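PDB 3ZMR: xyloglucan-specific endo-beta-1,4-glucanase BoGH5A from Bacteroides ovatus, which cleaves the beta-1,4-glucan backbone of xyloglucan internally, retaining the beta-configuration, to release xyloglucan oligosaccharides. Local coordinates for residues Thr27-Gly32 with Lys55-Ile60; Tyr419-Val424 with Ile462-Asn467. All blocks are in the same frame, centred on the assembly; numbering follows the deposited sequence.

Interaction 1: residues Thr27-Gly32 with Lys55-Ile60; sequences TIQIDG and KQYVNI
Ile28 and Val58 face each other as a hydrogen-bonded antiparallel pair and exchange both backbone bonds, Ile28 N reaching Val58 O at 2.7 Å. Ile30 and Gln56 do the same two residues along, with Ile30 N 3.0 Å from Gln56 O. In the non-hydrogen-bonded pairs between and beside them, CA-H...O contacts run to the same carbonyls, as from Tyr57 CA to Ile28 O.

Side-chain polar contacts gather on the face of Thr27, Gln29, Asp31, Lys55, Tyr57 and Asn59. Thr27 OG1 donates to Asn59 OD1 at 2.7 Å, approaching from above the carbonyl plane. Gln29 CG lies anti to the backbone N (chi1 -168°), and the extended chain beyond it carries the amide over one face of the Tyr57 ring. The two planes are 7° apart, and NE2 stands 3.7 Å from Tyr57 CZ. Water 1 accepts from Gln29 NE2 at 2.8 Å and donates to Lys55 O at 3.1 Å, which, with the ring alongside, helps to hold the amide in this rotation. The aliphatic part of Lys55 passes both Gln29 and Asp31; its NZ remains 4.2 Å from Asp31 OD2, too far for a salt bridge.

Ile28, Ile30 and Val58 make the other face largely apolar, with Gln56 on the same side. Ile30 CG1 meets Val58 CG2 at 3.8 Å, and Ile28 CD1 touches Ile60 CG1. Trp36 and Ile38 of strand 36-40 and Leu17 and Phe19 of strand 16-19 cover this face from the other sheet of the BACON domain, as in a beta-sandwich. The domain does not bind carbohydrate and may instead space the catalytic module from the cell surface.

Nearly straight backbone bonds and apolar packing thus hold the strands together, whereas the polar face adds one direct side-chain hydrogen bond, Thr27 to Asn59, and a water bridge from Gln29.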
ATOM      1  N   THR A  27       2.278  -1.659 -32.410  1.00 12.17           N
ATOM      2  CA  THR A  27       2.256  -0.872 -33.642  1.00 11.67           C
ATOM      3  C   THR A  27       2.080  -1.824 -34.838  1.00 13.11           C
ATOM      4  O   THR A  27       2.832  -2.817 -35.013  1.00 14.51           O
ATOM      5  CB  THR A  27       3.541  -0.055 -33.815  1.00 12.03           C
ATOM      6  OG1 THR A  27       3.699   0.824 -32.712  1.00 13.57           O
ATOM      7  CG2 THR A  27       3.523   0.765 -35.094  1.00 13.86           C
ATOM      8  N   ILE A  28       1.073  -1.533 -35.651  1.00 12.96           N
ATOM      9  CA  ILE A  28       0.847  -2.229 -36.906  1.00 13.76           C
ATOM     10  C   ILE A  28       1.005  -1.234 -38.062  1.00 13.05           C
ATOM     11  O   ILE A  28       1.144  -0.029 -37.846  1.00 13.69           O
ATOM     12  CB  ILE A  28      -0.525  -2.951 -36.938  1.00 14.34           C
ATOM     13  CG1 ILE A  28      -1.703  -1.959 -37.041  1.00 14.78           C
ATOM     14  CG2 ILE A  28      -0.618  -3.876 -35.724  1.00 14.39           C
ATOM     15  CD1 ILE A  28      -3.045  -2.646 -37.244  1.00 18.35           C
ATOM     16  N   GLN A  29       0.984  -1.752 -39.285  1.00 13.13           N
ATOM     17  CA  GLN A  29       1.060  -0.908 -40.472  1.00 13.94           C
ATOM     18  C   GLN A  29      -0.140  -1.147 -41.375  1.00 13.83           C
ATOM     19  O   GLN A  29      -0.472  -2.276 -41.706  1.00 17.39           O
ATOM     20  CB  GLN A  29       2.385  -1.112 -41.222  1.00 15.94           C
ATOM     21  CG  GLN A  29       2.669  -0.068 -42.299  1.00 16.93           C
ATOM     22  CD  GLN A  29       4.031  -0.239 -42.940  1.00 22.05           C
ATOM     23  OE1 GLN A  29       4.376  -1.324 -43.420  1.00 23.46           O
ATOM     24  NE2 GLN A  29       4.809   0.826 -42.974  1.00 20.64           N
ATOM     25  N   ILE A  30      -0.756  -0.050 -41.779  1.00 14.62           N
ATOM     26  CA  ILE A  30      -1.849  -0.025 -42.750  1.00 14.72           C
ATOM     27  C   ILE A  30      -1.293   0.532 -44.075  1.00 16.04           C
ATOM     28  O   ILE A  30      -0.737   1.613 -44.106  1.00 19.03           O
ATOM     29  CB  ILE A  30      -3.002   0.892 -42.277  1.00 18.14           C
ATOM     30  CG1 ILE A  30      -3.484   0.512 -40.867  1.00 21.45           C
ATOM     31  CG2 ILE A  30      -4.142   0.897 -43.299  1.00 20.00           C
ATOM     32  CD1 ILE A  30      -3.787  -0.963 -40.656  1.00 24.06           C
ATOM     33  N   ASP A  31      -1.418  -0.224 -45.162  1.00 20.20           N
ATOM     34  CA  ASP A  31      -0.971   0.224 -46.487  1.00 19.60           C
ATOM     35  C   ASP A  31      -2.206   0.538 -47.321  1.00 21.52           C
ATOM     36  O   ASP A  31      -2.699  -0.296 -48.078  1.00 22.72           O
ATOM     37  CB  ASP A  31      -0.113  -0.865 -47.136  1.00 24.48           C
ATOM     38  CG  ASP A  31       0.640  -0.387 -48.371  1.00 46.44           C
ATOM     39  OD1 ASP A  31       0.474   0.768 -48.795  1.00 29.52           O
ATOM     40  OD2 ASP A  31       1.416  -1.188 -48.931  1.00 40.53           O
ATOM     41  N   GLY A  32      -2.697   1.761 -47.184  1.00 22.70           N
ATOM     42  CA  GLY A  32      -3.985   2.127 -47.772  1.00 23.54           C
ATOM     43  C   GLY A  32      -3.997   3.269 -48.776  1.00 24.97           C
ATOM     44  O   GLY A  32      -2.971   3.866 -49.079  1.00 24.00           O
ATOM     45  N   LYS A  55       0.304   4.986 -46.191  1.00 15.91           N
ATOM     46  CA  LYS A  55       0.975   3.897 -45.513  1.00 15.80           C
ATOM     47  C   LYS A  55       1.426   4.400 -44.138  1.00 15.16           C
ATOM     48  O   LYS A  55       2.386   5.166 -44.015  1.00 21.44           O
ATOM     49  CB  LYS A  55       2.149   3.406 -46.346  1.00 15.48           C
ATOM     50  CG  LYS A  55       2.784   2.120 -45.879  1.00 17.65           C
ATOM     51  CD  LYS A  55       3.809   1.657 -46.916  1.00 25.63           C
ATOM     52  CE  LYS A  55       4.410   0.321 -46.545  1.00 35.60           C
ATOM     53  NZ  LYS A  55       5.260  -0.161 -47.667  1.00 48.88           N
ATOM     54  N   GLN A  56       0.698   3.958 -43.118  1.00 12.72           N
ATOM     55  CA  GLN A  56       0.740   4.532 -41.763  1.00 10.63           C
ATOM     56  C   GLN A  56       1.011   3.521 -40.680  1.00 10.61           C
ATOM     57  O   GLN A  56       0.425   2.435 -40.674  1.00 13.61           O
ATOM     58  CB  GLN A  56      -0.629   5.156 -41.468  1.00 13.05           C
ATOM     59  CG  GLN A  56      -0.774   5.883 -40.141  1.00 13.54           C
ATOM     60  CD  GLN A  56       0.112   7.107 -40.084  1.00 12.72           C
ATOM     61  OE1 GLN A  56       0.106   7.920 -41.000  1.00 14.30           O
ATOM     62  NE2 GLN A  56       0.875   7.238 -39.014  1.00 12.71           N
ATOM     63  N   TYR A  57       1.860   3.904 -39.720  1.00 11.93           N
ATOM     64  CA  TYR A  57       1.975   3.151 -38.470  1.00 10.32           C
ATOM     65  C   TYR A  57       0.846   3.520 -37.521  1.00 11.88           C
ATOM     66  O   TYR A  57       0.690   4.704 -37.133  1.00 11.90           O
ATOM     67  CB  TYR A  57       3.330   3.345 -37.800  1.00 11.80           C
ATOM     68  CG  TYR A  57       4.450   2.609 -38.494  1.00 10.98           C
ATOM     69  CD1 TYR A  57       4.398   1.216 -38.702  1.00 15.45           C
ATOM     70  CD2 TYR A  57       5.578   3.291 -38.925  1.00 13.68           C
ATOM     71  CE1 TYR A  57       5.436   0.561 -39.315  1.00 14.27           C
ATOM     72  CE2 TYR A  57       6.620   2.622 -39.529  1.00 19.65           C
ATOM     73  CZ  TYR A  57       6.523   1.249 -39.743  1.00 16.50           C
ATOM     74  OH  TYR A  57       7.566   0.565 -40.362  1.00 17.63           O
ATOM     75  N   VAL A  58       0.052   2.506 -37.156  1.00 14.01           N
ATOM     76  CA  VAL A  58      -1.124   2.671 -36.323  1.00 13.65           C
ATOM     77  C   VAL A  58      -0.950   1.799 -35.080  1.00 12.62           C
ATOM     78  O   VAL A  58      -0.520   0.647 -35.174  1.00 12.65           O
ATOM     79  CB  VAL A  58      -2.419   2.233 -37.063  1.00 13.87           C
ATOM     80  CG1 VAL A  58      -3.662   2.277 -36.160  1.00 26.75           C
ATOM     81  CG2 VAL A  58      -2.630   3.130 -38.280  1.00 19.94           C
ATOM     82  N   ASN A  59      -1.266   2.367 -33.921  1.00 12.36           N
ATOM     83  CA  ASN A  59      -1.205   1.623 -32.673  1.00 11.68           C
ATOM     84  C   ASN A  59      -2.528   1.012 -32.290  1.00 11.94           C
ATOM     85  O   ASN A  59      -3.578   1.642 -32.394  1.00 14.32           O
ATOM     86  CB  ASN A  59      -0.678   2.481 -31.538  1.00 13.04           C
ATOM     87  CG  ASN A  59       0.825   2.487 -31.457  1.00 12.54           C
ATOM     88  OD1 ASN A  59       1.540   2.426 -32.457  1.00 13.18           O
ATOM     89  ND2 ASN A  59       1.311   2.579 -30.246  1.00 14.28           N
ATOM     90  N   ILE A  60      -2.465  -0.252 -31.905  1.00 13.38           N
ATOM     91  CA  ILE A  60      -3.605  -0.926 -31.287  1.00 13.69           C
ATOM     92  C   ILE A  60      -3.253  -1.108 -29.804  1.00 12.39           C
ATOM     93  O   ILE A  60      -2.222  -1.708 -29.479  1.00 13.60           O
ATOM     94  CB  ILE A  60      -3.915  -2.287 -31.957  1.00 13.13           C
ATOM     95  CG1 ILE A  60      -4.175  -2.098 -33.468  1.00 15.21           C
ATOM     96  CG2 ILE A  60      -5.109  -2.952 -31.277  1.00 14.96           C
ATOM     97  CD1 ILE A  60      -5.309  -1.146 -33.837  1.00 17.13           C
TER
HETATM   98  O   HOH W   1       4.078   3.367 -42.097  1.00 16.83           O

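Interaction 2: residues Tyr419-Val424 with Ile462-Asn467; sequences YIEYVV and IMKGLN
Glu421 and Lys464 form the polar link between the two helices, a salt bridge in which Lys464 NZ makes a weak hydrogen bond to Glu421 OE1 at 3.3 Å. The other carboxylate oxygen is served by water 2, which donates to Glu421 OE2 at 2.6 Å and weakly accepts from Lys464 NZ. Glu421 CG is anti to the backbone N (chi1 -179°), and the extended chain beyond it brings the carboxylate against Lys464, whose CD and CE also touch it.

One residue on from Lys464 the backbones come close at Gly465, which has no side chain; its CA lies 3.8 Å from Glu421 O, and Val424 CG1 packs directly on its carbonyl carbon. The axes of 419-424 and 462-467 come within 7.6 Å, their N-to-C directions 30° apart. Helices 406-429 and 456-471 follow barrel strands 391-396 and 433-436, so the contact joins the last two outer helices of the (beta/alpha)8 barrel of family 5.

Val424 points toward the second helix, its CG1 3.6 Å from Ile462 O. That carbonyl already accepts from Leu466 N at 2.9 Å, while Val424 N is bonded to Ile420 O within its own helix. Ile420 CG2 presses on Ile462 CG1 at 3.4 Å, tighter than usual carbon contact. Tyr436 of strand 433-436 touches both isoleucines, and Tyr396 of strand 391-396 meets Val424 and Ile462. The Tyr419 hydroxyl is satisfied by Asp339 O.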
ATOM      1  N   TYR A 419      -6.966  15.214  19.200  1.00  9.62           N
ATOM      2  CA  TYR A 419      -6.583  14.913  17.817  1.00 10.72           C
ATOM      3  C   TYR A 419      -6.724  13.399  17.519  1.00 10.04           C
ATOM      4  O   TYR A 419      -7.324  12.989  16.534  1.00 10.80           O
ATOM      5  CB  TYR A 419      -5.125  15.365  17.545  1.00 13.79           C
ATOM      6  CG  TYR A 419      -4.618  14.971  16.183  1.00  8.83           C
ATOM      7  CD1 TYR A 419      -4.849  15.769  15.085  1.00  9.13           C
ATOM      8  CD2 TYR A 419      -3.918  13.792  16.007  1.00 12.72           C
ATOM      9  CE1 TYR A 419      -4.428  15.413  13.829  1.00 12.77           C
ATOM     10  CE2 TYR A 419      -3.433  13.439  14.754  1.00 10.24           C
ATOM     11  CZ  TYR A 419      -3.687  14.249  13.663  1.00  8.77           C
ATOM     12  OH  TYR A 419      -3.267  13.862  12.389  1.00 10.37           O
ATOM     13  N   ILE A 420      -6.161  12.594  18.388  1.00  8.68           N
ATOM     14  CA  ILE A 420      -6.223  11.146  18.295  1.00  9.19           C
ATOM     15  C   ILE A 420      -7.654  10.661  18.225  1.00  9.52           C
ATOM     16  O   ILE A 420      -8.025   9.865  17.335  1.00 10.25           O
ATOM     17  CB  ILE A 420      -5.460  10.460  19.467  1.00 12.01           C
ATOM     18  CG1 ILE A 420      -3.944  10.649  19.302  1.00  9.62           C
ATOM     19  CG2 ILE A 420      -5.790   8.969  19.536  1.00 12.81           C
ATOM     20  CD1 ILE A 420      -3.122  10.301  20.528  1.00 10.16           C
ATOM     21  N   GLU A 421      -8.487  11.106  19.157  1.00 10.02           N
ATOM     22  CA  GLU A 421      -9.891  10.719  19.169  1.00 10.37           C
ATOM     23  C   GLU A 421     -10.566  11.124  17.869  1.00 11.43           C
ATOM     24  O   GLU A 421     -11.349  10.352  17.312  1.00 11.70           O
ATOM     25  CB  GLU A 421     -10.607  11.378  20.346  1.00 12.56           C
ATOM     26  CG  GLU A 421     -12.081  11.019  20.447  1.00 16.18           C
ATOM     27  CD  GLU A 421     -12.862  11.886  21.424  1.00 20.94           C
ATOM     28  OE1 GLU A 421     -12.285  12.341  22.448  1.00 21.30           O
ATOM     29  OE2 GLU A 421     -14.075  12.076  21.173  1.00 28.73           O
ATOM     30  N   TYR A 422     -10.262  12.325  17.394  1.00 10.77           N
ATOM     31  CA  TYR A 422     -10.935  12.878  16.205  1.00 11.27           C
ATOM     32  C   TYR A 422     -10.536  12.064  14.958  1.00 11.21           C
ATOM     33  O   TYR A 422     -11.389  11.685  14.123  1.00 11.79           O
ATOM     34  CB  TYR A 422     -10.655  14.369  15.977  1.00 12.05           C
ATOM     35  CG  TYR A 422     -11.614  14.965  14.971  1.00 13.55           C
ATOM     36  CD1 TYR A 422     -12.893  15.356  15.350  1.00 25.92           C
ATOM     37  CD2 TYR A 422     -11.269  15.058  13.632  1.00 15.35           C
ATOM     38  CE1 TYR A 422     -13.781  15.839  14.414  1.00 18.68           C
ATOM     39  CE2 TYR A 422     -12.142  15.539  12.691  1.00 25.00           C
ATOM     40  CZ  TYR A 422     -13.398  15.929  13.080  1.00 15.19           C
ATOM     41  OH  TYR A 422     -14.278  16.412  12.136  1.00 27.38           O
ATOM     42  N   VAL A 423      -9.253  11.798  14.811  1.00 10.91           N
ATOM     43  CA  VAL A 423      -8.792  10.998  13.666  1.00  9.82           C
ATOM     44  C   VAL A 423      -9.461   9.607  13.688  1.00  8.35           C
ATOM     45  O   VAL A 423      -9.972   9.132  12.671  1.00 10.03           O
ATOM     46  CB  VAL A 423      -7.265  10.885  13.625  1.00 10.05           C
ATOM     47  CG1 VAL A 423      -6.819   9.813  12.627  1.00 11.08           C
ATOM     48  CG2 VAL A 423      -6.691  12.256  13.299  1.00 11.60           C
ATOM     49  N   VAL A 424      -9.437   8.962  14.835  1.00  9.09           N
ATOM     50  CA  VAL A 424     -10.009   7.622  15.002  1.00  9.23           C
ATOM     51  C   VAL A 424     -11.501   7.620  14.666  1.00  9.59           C
ATOM     52  O   VAL A 424     -11.969   6.821  13.878  1.00 10.28           O
ATOM     53  CB  VAL A 424      -9.715   6.989  16.375  1.00 14.69           C
ATOM     54  CG1 VAL A 424     -10.487   5.682  16.581  1.00 22.39           C
ATOM     55  CG2 VAL A 424      -8.225   6.727  16.484  1.00 12.01           C
ATOM     56  N   ILE A 462      -8.159   6.768  21.874  1.00 11.20           N
ATOM     57  CA  ILE A 462      -8.390   5.863  20.753  1.00 11.51           C
ATOM     58  C   ILE A 462      -9.688   5.078  20.992  1.00  9.44           C
ATOM     59  O   ILE A 462     -10.541   4.996  20.087  1.00 11.49           O
ATOM     60  CB  ILE A 462      -7.212   4.896  20.528  1.00  9.96           C
ATOM     61  CG1 ILE A 462      -5.967   5.660  20.099  1.00 10.17           C
ATOM     62  CG2 ILE A 462      -7.561   3.817  19.500  1.00 13.45           C
ATOM     63  CD1 ILE A 462      -4.701   4.825  20.109  1.00 10.76           C
ATOM     64  N   MET A 463      -9.862   4.524  22.188  1.00  9.58           N
ATOM     65  CA  MET A 463     -11.038   3.695  22.443  1.00 16.78           C
ATOM     66  C   MET A 463     -12.322   4.540  22.408  1.00 12.51           C
ATOM     67  O   MET A 463     -13.369   4.077  21.981  1.00 12.36           O
ATOM     68  CB  MET A 463     -10.893   2.963  23.766  1.00 17.10           C
ATOM     69  CG  MET A 463      -9.755   1.966  23.776  1.00 16.15           C
ATOM     70  SD  MET A 463      -9.822   0.718  22.465  1.00 17.16           S
ATOM     71  CE  MET A 463      -8.093   0.492  22.071  1.00 23.08           C
ATOM     72  N   LYS A 464     -12.224   5.794  22.833  1.00 12.33           N
ATOM     73  CA  LYS A 464     -13.359   6.735  22.788  1.00 12.73           C
ATOM     74  C   LYS A 464     -13.719   6.986  21.326  1.00 14.01           C
ATOM     75  O   LYS A 464     -14.901   6.991  20.940  1.00 16.03           O
ATOM     76  CB  LYS A 464     -13.025   8.046  23.496  1.00 14.93           C
ATOM     77  CG  LYS A 464     -14.204   9.022  23.552  1.00 24.68           C
ATOM     78  CD  LYS A 464     -13.966  10.135  24.554  1.00 23.62           C
ATOM     79  CE  LYS A 464     -14.966  11.279  24.367  1.00 37.72           C
ATOM     80  NZ  LYS A 464     -14.437  12.587  24.876  1.00 48.03           N
ATOM     81  N   GLY A 465     -12.713   7.192  20.479  1.00 16.25           N
ATOM     82  CA  GLY A 465     -12.930   7.357  19.062  1.00 12.26           C
ATOM     83  C   GLY A 465     -13.555   6.158  18.383  1.00 12.76           C
ATOM     84  O   GLY A 465     -14.411   6.296  17.478  1.00 13.62           O
ATOM     85  N   LEU A 466     -13.188   4.977  18.858  1.00 13.38           N
ATOM     86  CA  LEU A 466     -13.717   3.738  18.296  1.00 14.70           C
ATOM     87  C   LEU A 466     -15.160   3.535  18.640  1.00 16.86           C
ATOM     88  O   LEU A 466     -15.931   3.044  17.829  1.00 24.41           O
ATOM     89  CB  LEU A 466     -12.929   2.530  18.776  1.00 20.00           C
ATOM     90  CG  LEU A 466     -11.560   2.305  18.187  1.00 23.81           C
ATOM     91  CD1 LEU A 466     -11.026   1.006  18.784  1.00 29.98           C
ATOM     92  CD2 LEU A 466     -11.631   2.212  16.670  1.00 26.91           C
ATOM     93  N   ASN A 467     -15.524   3.925  19.851  1.00 19.25           N
ATOM     94  CA  ASN A 467     -16.853   3.643  20.366  1.00 26.67           C
ATOM     95  C   ASN A 467     -17.808   4.817  20.381  1.00 30.50           C
ATOM     96  O   ASN A 467     -18.968   4.664  20.775  1.00 60.75           O
ATOM     97  CB  ASN A 467     -16.720   3.035  21.755  1.00 51.70           C
ATOM     98  CG  ASN A 467     -15.949   1.724  21.729  1.00114.84           C
ATOM     99  OD1 ASN A 467     -16.314   0.803  20.993  1.00129.51           O
ATOM    100  ND2 ASN A 467     -14.858   1.640  22.501  1.00 36.03           N
TER
HETATM  101  O   HOH W   2     -15.930  13.675  22.120  1.00 42.09           O

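The two contacts belong to separate modules and do not touch: their centres are 60 Å apart, their nearest atoms about 44 Å, and they lie on opposite sides of the centre of the chain. Interaction 1 pairs strands in the N-terminal BACON domain, away from the annotated sites. Interaction 2 packs helices around the catalytic barrel, outside the substrate site. From side chain to side chain, Ile420 is about 9 Å from the substrate-binding Trp437, and Val424 about 12 Å from Glu395, the inferred nucleophile. The bound alpha-D-glucopyranose lies about 13 Å from the Ile420 side chain.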